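Phospholipase C-beta (PLC-beta) (Sepia officinalis, PDB 3QR0) is a multidomain phospholipase C of the beta class, with PH, EF-hand-like, X, Y and C2 regions and a bound calcium ion in its TIM-barrel-type domain. Local coordinates at residues F416-S421 with E512-L517; G377-T382 with A429-E434. All coordinates share one frame; numbering follows the deposited sequence.

Interaction 1 (F416-S421 with E512-L517); sequences FENHCS and EEMSAL. With CA (calcium ion), chain B.
Met514 reaches from the short helix 512-515 to two side chains of strand 412-418, Phe416 and Asn418. Its methyl carbon CE lies 3.7 Å from Phe416 CD1. This is an off-centre CH-pi contact, in which CE stands 29° off the normal through the ring centroid. The sulfur joins in obliquely, as a Met-aromatic contact. Bends at chi2 and chi3 (-54° and -61°) fold the methionine so that CE meets the ring while CG passes Asn418 ND2 at 3.9 Å.

Asn418 is fixed by polar bonds of its own. Its OD1 accepts from Cys420 N at 3.2 Å, forming an Asx turn. Its ND2 bonds to Asn470 OD1.

Between Phe416 and Asn418 in the chain, Glu417 binds the calcium ion. Its OE1 is 2.4 Å from the metal, beside Asn339, Glu368, Asp370 and two waters. The anti lone pair of OE2 takes a bond from His419 NE2 at 2.7 Å, nearly in the ring plane, and Thr503 OG1 bonds to the same oxygen. His419 and Thr503 probably help hold the carboxylate's rotation. No hydrogen bond links the two segments, so dispersion and the CH-pi contact carry the buried join, while these polar side chains of the strand find their partners away from the methionine.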
ATOM      1  N   PHE A 416       0.920  -2.175 -24.075  1.00 24.25           N
ATOM      2  CA  PHE A 416       1.247  -1.251 -25.152  1.00 25.06           C
ATOM      3  C   PHE A 416      -0.023  -0.805 -25.874  1.00 25.47           C
ATOM      4  O   PHE A 416      -0.792  -1.628 -26.363  1.00 26.05           O
ATOM      5  CB  PHE A 416       2.190  -1.900 -26.169  1.00 25.76           C
ATOM      6  CG  PHE A 416       3.639  -1.900 -25.755  1.00 26.92           C
ATOM      7  CD1 PHE A 416       4.597  -1.273 -26.537  1.00 29.01           C
ATOM      8  CD2 PHE A 416       4.047  -2.531 -24.586  1.00 28.09           C
ATOM      9  CE1 PHE A 416       5.946  -1.275 -26.158  1.00 29.61           C
ATOM     10  CE2 PHE A 416       5.384  -2.535 -24.198  1.00 28.31           C
ATOM     11  CZ  PHE A 416       6.333  -1.908 -24.987  1.00 29.26           C
ATOM     12  N   GLU A 417      -0.241   0.500 -25.929  1.00 25.25           N
ATOM     13  CA  GLU A 417      -1.213   1.074 -26.844  1.00 25.75           C
ATOM     14  C   GLU A 417      -0.369   1.666 -27.964  1.00 26.29           C
ATOM     15  O   GLU A 417       0.231   2.729 -27.815  1.00 26.13           O
ATOM     16  CB  GLU A 417      -2.059   2.132 -26.148  1.00 25.44           C
ATOM     17  CG  GLU A 417      -3.286   2.541 -26.922  1.00 26.20           C
ATOM     18  CD  GLU A 417      -3.944   3.775 -26.337  1.00 26.29           C
ATOM     19  OE1 GLU A 417      -4.317   3.745 -25.146  1.00 25.31           O
ATOM     20  OE2 GLU A 417      -4.080   4.776 -27.070  1.00 27.07           O
ATOM     21  N   ASN A 418      -0.305   0.942 -29.074  1.00 26.84           N
ATOM     22  CA  ASN A 418       0.694   1.181 -30.108  1.00 27.42           C
ATOM     23  C   ASN A 418       0.143   2.008 -31.269  1.00 27.70           C
ATOM     24  O   ASN A 418      -0.752   1.564 -31.977  1.00 28.28           O
ATOM     25  CB  ASN A 418       1.178  -0.180 -30.607  1.00 28.00           C
ATOM     26  CG  ASN A 418       2.511  -0.115 -31.301  1.00 29.44           C
ATOM     27  OD1 ASN A 418       2.922   0.931 -31.809  1.00 30.98           O
ATOM     28  ND2 ASN A 418       3.197  -1.256 -31.350  1.00 31.14           N
ATOM     29  N   HIS A 419       0.678   3.211 -31.460  1.00 27.66           N
ATOM     30  CA  HIS A 419       0.271   4.063 -32.582  1.00 28.19           C
ATOM     31  C   HIS A 419       1.422   4.361 -33.539  1.00 28.78           C
ATOM     32  O   HIS A 419       1.304   5.229 -34.396  1.00 29.15           O
ATOM     33  CB  HIS A 419      -0.327   5.372 -32.065  1.00 27.91           C
ATOM     34  CG  HIS A 419      -1.486   5.171 -31.146  1.00 27.16           C
ATOM     35  ND1 HIS A 419      -2.778   5.042 -31.602  1.00 28.20           N
ATOM     36  CD2 HIS A 419      -1.545   5.043 -29.800  1.00 26.99           C
ATOM     37  CE1 HIS A 419      -3.587   4.854 -30.575  1.00 27.91           C
ATOM     38  NE2 HIS A 419      -2.864   4.852 -29.470  1.00 27.50           N
ATOM     39  N   CYS A 420       2.526   3.632 -33.404  1.00 28.72           N
ATOM     40  CA  CYS A 420       3.737   3.951 -34.155  1.00 29.39           C
ATOM     41  C   CYS A 420       3.733   3.376 -35.568  1.00 29.95           C
ATOM     42  O   CYS A 420       3.128   2.339 -35.830  1.00 29.82           O
ATOM     43  CB  CYS A 420       4.973   3.444 -33.412  1.00 29.21           C
ATOM     44  SG  CYS A 420       5.391   4.416 -31.971  1.00 29.58           S
ATOM     45  N   SER A 421       4.425   4.067 -36.468  1.00 30.59           N
ATOM     46  CA  SER A 421       4.709   3.543 -37.799  1.00 31.39           C
ATOM     47  C   SER A 421       5.634   2.341 -37.668  1.00 31.23           C
ATOM     48  O   SER A 421       6.237   2.122 -36.613  1.00 30.59           O
ATOM     49  CB  SER A 421       5.383   4.613 -38.652  1.00 31.98           C
ATOM     50  OG  SER A 421       6.623   5.001 -38.075  1.00 32.64           O
ATOM     51  N   GLU A 512       6.122  -6.837 -37.347  1.00 38.93           N
ATOM     52  CA  GLU A 512       6.540  -8.192 -36.994  1.00 39.25           C
ATOM     53  C   GLU A 512       7.469  -8.221 -35.772  1.00 38.41           C
ATOM     54  O   GLU A 512       7.397  -9.150 -34.970  1.00 38.03           O
ATOM     55  CB  GLU A 512       7.191  -8.893 -38.196  1.00 40.69           C
ATOM     56  CG  GLU A 512       7.498 -10.373 -37.955  1.00 42.21           C
ATOM     57  CD  GLU A 512       7.447 -11.214 -39.224  1.00 45.13           C
ATOM     58  OE1 GLU A 512       7.828 -10.716 -40.307  1.00 47.52           O
ATOM     59  OE2 GLU A 512       7.024 -12.386 -39.136  1.00 47.42           O
ATOM     60  N   GLU A 513       8.314  -7.203 -35.613  1.00 38.00           N
ATOM     61  CA  GLU A 513       9.237  -7.143 -34.467  1.00 37.33           C
ATOM     62  C   GLU A 513       8.511  -6.971 -33.132  1.00 35.76           C
ATOM     63  O   GLU A 513       8.967  -7.488 -32.112  1.00 35.16           O
ATOM     64  CB  GLU A 513      10.267  -6.017 -34.619  1.00 37.78           C
ATOM     65  CG  GLU A 513      11.330  -6.257 -35.684  1.00 39.86           C
ATOM     66  CD  GLU A 513      10.909  -5.812 -37.073  1.00 42.03           C
ATOM     67  OE1 GLU A 513      11.790  -5.773 -37.961  1.00 44.26           O
ATOM     68  OE2 GLU A 513       9.713  -5.502 -37.287  1.00 42.17           O
ATOM     69  N   MET A 514       7.403  -6.228 -33.133  1.00 34.64           N
ATOM     70  CA  MET A 514       6.593  -6.072 -31.920  1.00 33.37           C
ATOM     71  C   MET A 514       5.728  -7.303 -31.703  1.00 32.47           C
ATOM     72  O   MET A 514       5.664  -7.826 -30.595  1.00 31.89           O
ATOM     73  CB  MET A 514       5.709  -4.819 -31.976  1.00 33.14           C
ATOM     74  CG  MET A 514       6.417  -3.532 -31.570  1.00 33.98           C
ATOM     75  SD  MET A 514       7.201  -3.606 -29.946  1.00 35.15           S
ATOM     76  CE  MET A 514       5.780  -3.915 -28.895  1.00 34.47           C
ATOM     77  N   SER A 515       5.067  -7.758 -32.760  1.00 32.27           N
ATOM     78  CA  SER A 515       4.292  -8.995 -32.719  1.00 32.07           C
ATOM     79  C   SER A 515       5.099 -10.150 -32.110  1.00 31.79           C
ATOM     80  O   SER A 515       4.582 -10.895 -31.276  1.00 31.12           O
ATOM     81  CB  SER A 515       3.817  -9.363 -34.124  1.00 32.90           C
ATOM     82  OG  SER A 515       2.889 -10.431 -34.095  1.00 33.99           O
ATOM     83  N   ALA A 516       6.369 -10.264 -32.510  1.00 31.91           N
ATOM     84  CA  ALA A 516       7.265 -11.342 -32.062  1.00 31.97           C
ATOM     85  C   ALA A 516       7.466 -11.414 -30.550  1.00 31.02           C
ATOM     86  O   ALA A 516       7.762 -12.479 -30.018  1.00 31.11           O
ATOM     87  CB  ALA A 516       8.633 -11.216 -32.756  1.00 32.65           C
ATOM     88  N   LEU A 517       7.313 -10.289 -29.859  1.00 30.17           N
ATOM     89  CA  LEU A 517       7.500 -10.251 -28.407  1.00 29.49           C
ATOM     90  C   LEU A 517       6.253 -10.678 -27.619  1.00 28.57           C
ATOM     91  O   LEU A 517       6.325 -10.854 -26.404  1.00 28.12           O
ATOM     92  CB  LEU A 517       7.922  -8.847 -27.970  1.00 29.15           C
ATOM     93  CG  LEU A 517       9.146  -8.258 -28.680  1.00 30.45           C
ATOM     94  CD1 LEU A 517       9.404  -6.855 -28.183  1.00 31.09           C
ATOM     95  CD2 LEU A 517      10.384  -9.136 -28.492  1.00 32.50           C
TER
HETATM   96 CA    CA B1000      -3.830   4.656 -23.009  1.00 22.54          CA
HETATM   97  O   HOH W   1      -5.359   6.503 -23.554  1.00 20.83           O
HETATM   98  O   HOH W   2      -6.046   4.332 -22.051  1.00 21.27           O

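Interaction 2 (G377-T382 with A429-E434); sequences GEPIIT and AQYCNE
Tyr431 contributes the most buried surface here, followed by Glu378 and Pro379. The tyrosine points from helix 422-436 toward the loop that leads into strand 380-381. Its hydroxyl OH donates a short hydrogen bond to Glu378 OE1, at 2.6 Å. The bond uses the syn lone pair of OE1, which faces OE2. OE2 is left at 3.5 Å from Tyr431 OH. The carboxylate and ring planes are 37° apart, and the two side chains cross at about a right angle. OE1 sits at the edge of the ring, close to its plane.

The glutamate gets there by folding. Its chi2 of -68° bends the chain beyond CG and brings the carboxylate round to the phenol. On the helix side, Tyr431 has CG anti to its carbonyl carbon (chi1 -58°), a rotation that carries the ring off the helix so that OH comes to Glu378.

Both segments belong to the X region of the TIM-barrel-type domain. Helix 422-436 follows strand 412-418 in the chain, whereas strand 380-381 pairs antiparallel with strand 366-372. The contact therefore joins a helix of the domain to the approach to a short strand of its sheet.

Pro379 supplies the apolar part. Its CD lies 4.3 Å from Tyr431 CE2, again at the ring edge. Glu378 also touches Leu427, and the proline touches Gln424, Leu427 and Leu428, one or two turns earlier on the same helix.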
ATOM      1  N   GLY A 377      12.139  10.992 -35.341  1.00 38.10           N
ATOM      2  CA  GLY A 377      12.305   9.587 -35.696  1.00 37.28           C
ATOM      3  C   GLY A 377      12.369   8.637 -34.510  1.00 35.80           C
ATOM      4  O   GLY A 377      12.485   7.431 -34.701  1.00 35.74           O
ATOM      5  N   GLU A 378      12.286   9.172 -33.290  1.00 33.99           N
ATOM      6  CA  GLU A 378      12.398   8.373 -32.068  1.00 32.60           C
ATOM      7  C   GLU A 378      11.048   8.302 -31.355  1.00 30.82           C
ATOM      8  O   GLU A 378      10.438   9.337 -31.109  1.00 30.41           O
ATOM      9  CB  GLU A 378      13.443   8.989 -31.138  1.00 32.56           C
ATOM     10  CG  GLU A 378      14.874   8.948 -31.689  1.00 34.51           C
ATOM     11  CD  GLU A 378      15.445   7.535 -31.790  1.00 35.45           C
ATOM     12  OE1 GLU A 378      15.024   6.647 -31.011  1.00 35.67           O
ATOM     13  OE2 GLU A 378      16.326   7.316 -32.647  1.00 37.18           O
ATOM     14  N   PRO A 379      10.579   7.085 -31.011  1.00 29.20           N
ATOM     15  CA  PRO A 379       9.242   6.973 -30.430  1.00 28.20           C
ATOM     16  C   PRO A 379       9.104   7.668 -29.084  1.00 26.95           C
ATOM     17  O   PRO A 379      10.061   7.726 -28.306  1.00 26.28           O
ATOM     18  CB  PRO A 379       9.047   5.457 -30.271  1.00 27.94           C
ATOM     19  CG  PRO A 379      10.410   4.902 -30.225  1.00 28.29           C
ATOM     20  CD  PRO A 379      11.222   5.766 -31.132  1.00 29.14           C
ATOM     21  N   ILE A 380       7.905   8.179 -28.827  1.00 26.17           N
ATOM     22  CA  ILE A 380       7.610   8.885 -27.592  1.00 25.37           C
ATOM     23  C   ILE A 380       6.407   8.264 -26.917  1.00 24.42           C
ATOM     24  O   ILE A 380       5.675   7.483 -27.525  1.00 24.61           O
ATOM     25  CB  ILE A 380       7.320  10.380 -27.843  1.00 25.87           C
ATOM     26  CG1 ILE A 380       6.072  10.551 -28.719  1.00 26.22           C
ATOM     27  CG2 ILE A 380       8.537  11.057 -28.469  1.00 26.16           C
ATOM     28  CD1 ILE A 380       5.699  11.982 -28.981  1.00 28.61           C
ATOM     29  N   ILE A 381       6.223   8.617 -25.652  1.00 23.55           N
ATOM     30  CA  ILE A 381       5.040   8.238 -24.886  1.00 22.55           C
ATOM     31  C   ILE A 381       4.288   9.496 -24.483  1.00 22.42           C
ATOM     32  O   ILE A 381       4.879  10.443 -23.958  1.00 22.25           O
ATOM     33  CB  ILE A 381       5.413   7.424 -23.639  1.00 21.97           C
ATOM     34  CG1 ILE A 381       5.919   6.040 -24.057  1.00 22.26           C
ATOM     35  CG2 ILE A 381       4.212   7.292 -22.686  1.00 20.54           C
ATOM     36  CD1 ILE A 381       6.433   5.186 -22.898  1.00 21.14           C
ATOM     37  N   THR A 382       2.984   9.504 -24.745  1.00 22.53           N
ATOM     38  CA  THR A 382       2.130  10.637 -24.413  1.00 22.67           C
ATOM     39  C   THR A 382       0.666  10.245 -24.594  1.00 22.78           C
ATOM     40  O   THR A 382       0.369   9.165 -25.115  1.00 22.75           O
ATOM     41  CB  THR A 382       2.448  11.879 -25.299  1.00 23.25           C
ATOM     42  OG1 THR A 382       1.812  13.040 -24.751  1.00 23.47           O
ATOM     43  CG2 THR A 382       1.983  11.675 -26.744  1.00 23.41           C
ATOM     44  N   ALA A 429      10.732  -2.217 -30.326  1.00 28.12           N
ATOM     45  CA  ALA A 429      11.184  -3.596 -30.125  1.00 28.67           C
ATOM     46  C   ALA A 429      12.662  -3.650 -29.780  1.00 29.07           C
ATOM     47  O   ALA A 429      13.067  -4.385 -28.880  1.00 29.16           O
ATOM     48  CB  ALA A 429      10.907  -4.435 -31.368  1.00 29.05           C
ATOM     49  N   GLN A 430      13.459  -2.861 -30.493  1.00 29.95           N
ATOM     50  CA  GLN A 430      14.898  -2.794 -30.256  1.00 30.50           C
ATOM     51  C   GLN A 430      15.208  -2.342 -28.831  1.00 29.69           C
ATOM     52  O   GLN A 430      16.015  -2.968 -28.144  1.00 29.49           O
ATOM     53  CB  GLN A 430      15.564  -1.847 -31.256  1.00 31.36           C
ATOM     54  CG  GLN A 430      17.069  -1.736 -31.090  1.00 33.03           C
ATOM     55  CD  GLN A 430      17.693  -0.744 -32.054  1.00 35.49           C
ATOM     56  OE1 GLN A 430      17.223  -0.562 -33.178  1.00 36.80           O
ATOM     57  NE2 GLN A 430      18.768  -0.103 -31.614  1.00 36.80           N
ATOM     58  N   TYR A 431      14.561  -1.266 -28.389  1.00 29.14           N
ATOM     59  CA  TYR A 431      14.826  -0.712 -27.055  1.00 28.63           C
ATOM     60  C   TYR A 431      14.303  -1.605 -25.931  1.00 28.11           C
ATOM     61  O   TYR A 431      14.893  -1.641 -24.851  1.00 27.58           O
ATOM     62  CB  TYR A 431      14.287   0.719 -26.919  1.00 28.25           C
ATOM     63  CG  TYR A 431      14.854   1.709 -27.925  1.00 28.99           C
ATOM     64  CD1 TYR A 431      16.201   1.682 -28.288  1.00 30.98           C
ATOM     65  CD2 TYR A 431      14.042   2.675 -28.505  1.00 29.37           C
ATOM     66  CE1 TYR A 431      16.712   2.581 -29.208  1.00 32.23           C
ATOM     67  CE2 TYR A 431      14.542   3.583 -29.421  1.00 31.10           C
ATOM     68  CZ  TYR A 431      15.876   3.533 -29.770  1.00 32.47           C
ATOM     69  OH  TYR A 431      16.377   4.428 -30.687  1.00 34.57           O
ATOM     70  N   CYS A 432      13.208  -2.325 -26.178  1.00 28.40           N
ATOM     71  CA  CYS A 432      12.751  -3.349 -25.233  1.00 28.34           C
ATOM     72  C   CYS A 432      13.838  -4.401 -25.055  1.00 28.83           C
ATOM     73  O   CYS A 432      14.185  -4.758 -23.933  1.00 28.42           O
ATOM     74  CB  CYS A 432      11.470  -4.036 -25.713  1.00 28.45           C
ATOM     75  SG  CYS A 432       9.974  -3.049 -25.511  1.00 28.87           S
ATOM     76  N   ASN A 433      14.372  -4.892 -26.169  1.00 29.89           N
ATOM     77  CA  ASN A 433      15.422  -5.907 -26.127  1.00 30.94           C
ATOM     78  C   ASN A 433      16.660  -5.411 -25.386  1.00 30.78           C
ATOM     79  O   ASN A 433      17.177  -6.090 -24.496  1.00 30.62           O
ATOM     80  CB  ASN A 433      15.791  -6.367 -27.542  1.00 32.20           C
ATOM     81  CG  ASN A 433      14.748  -7.294 -28.143  1.00 34.00           C
ATOM     82  OD1 ASN A 433      14.428  -8.335 -27.570  1.00 36.01           O
ATOM     83  ND2 ASN A 433      14.220  -6.927 -29.304  1.00 35.91           N
ATOM     84  N   GLU A 434      17.114  -4.214 -25.740  1.00 30.96           N
ATOM     85  CA  GLU A 434      18.331  -3.658 -25.157  1.00 31.43           C
ATOM     86  C   GLU A 434      18.154  -3.266 -23.690  1.00 30.47           C
ATOM     87  O   GLU A 434      19.062  -3.469 -22.888  1.00 30.14           O
ATOM     88  CB  GLU A 434      18.824  -2.467 -25.984  1.00 32.12           C
ATOM     89  CG  GLU A 434      19.339  -2.885 -27.365  1.00 34.51           C
ATOM     90  CD  GLU A 434      19.697  -1.710 -28.267  1.00 36.63           C
ATOM     91  OE1 GLU A 434      19.562  -0.543 -27.840  1.00 37.65           O
ATOM     92  OE2 GLU A 434      20.114  -1.966 -29.416  1.00 38.98           O
TER

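In the fold
From the N terminus, the chain first passes 377-382, then 416-421 and 429-434, and last 512-517. Interaction 2 closes a loop with 46 residues between its segments. Interaction 1 closes one of 90. The segments alternate, so the loops cross and neither lies within the other. Strand 412-418 is followed in the chain by helix 422-436, which makes the two contacts neighbours, with centres about 10 Å apart. They also touch: Ala429 meets Glu513 and Met514, Phe416 meets Cys432, and Cys420 meets Pro379. Together they tie the mixed sheet and helix 422-436 of the X region to helix 512-515.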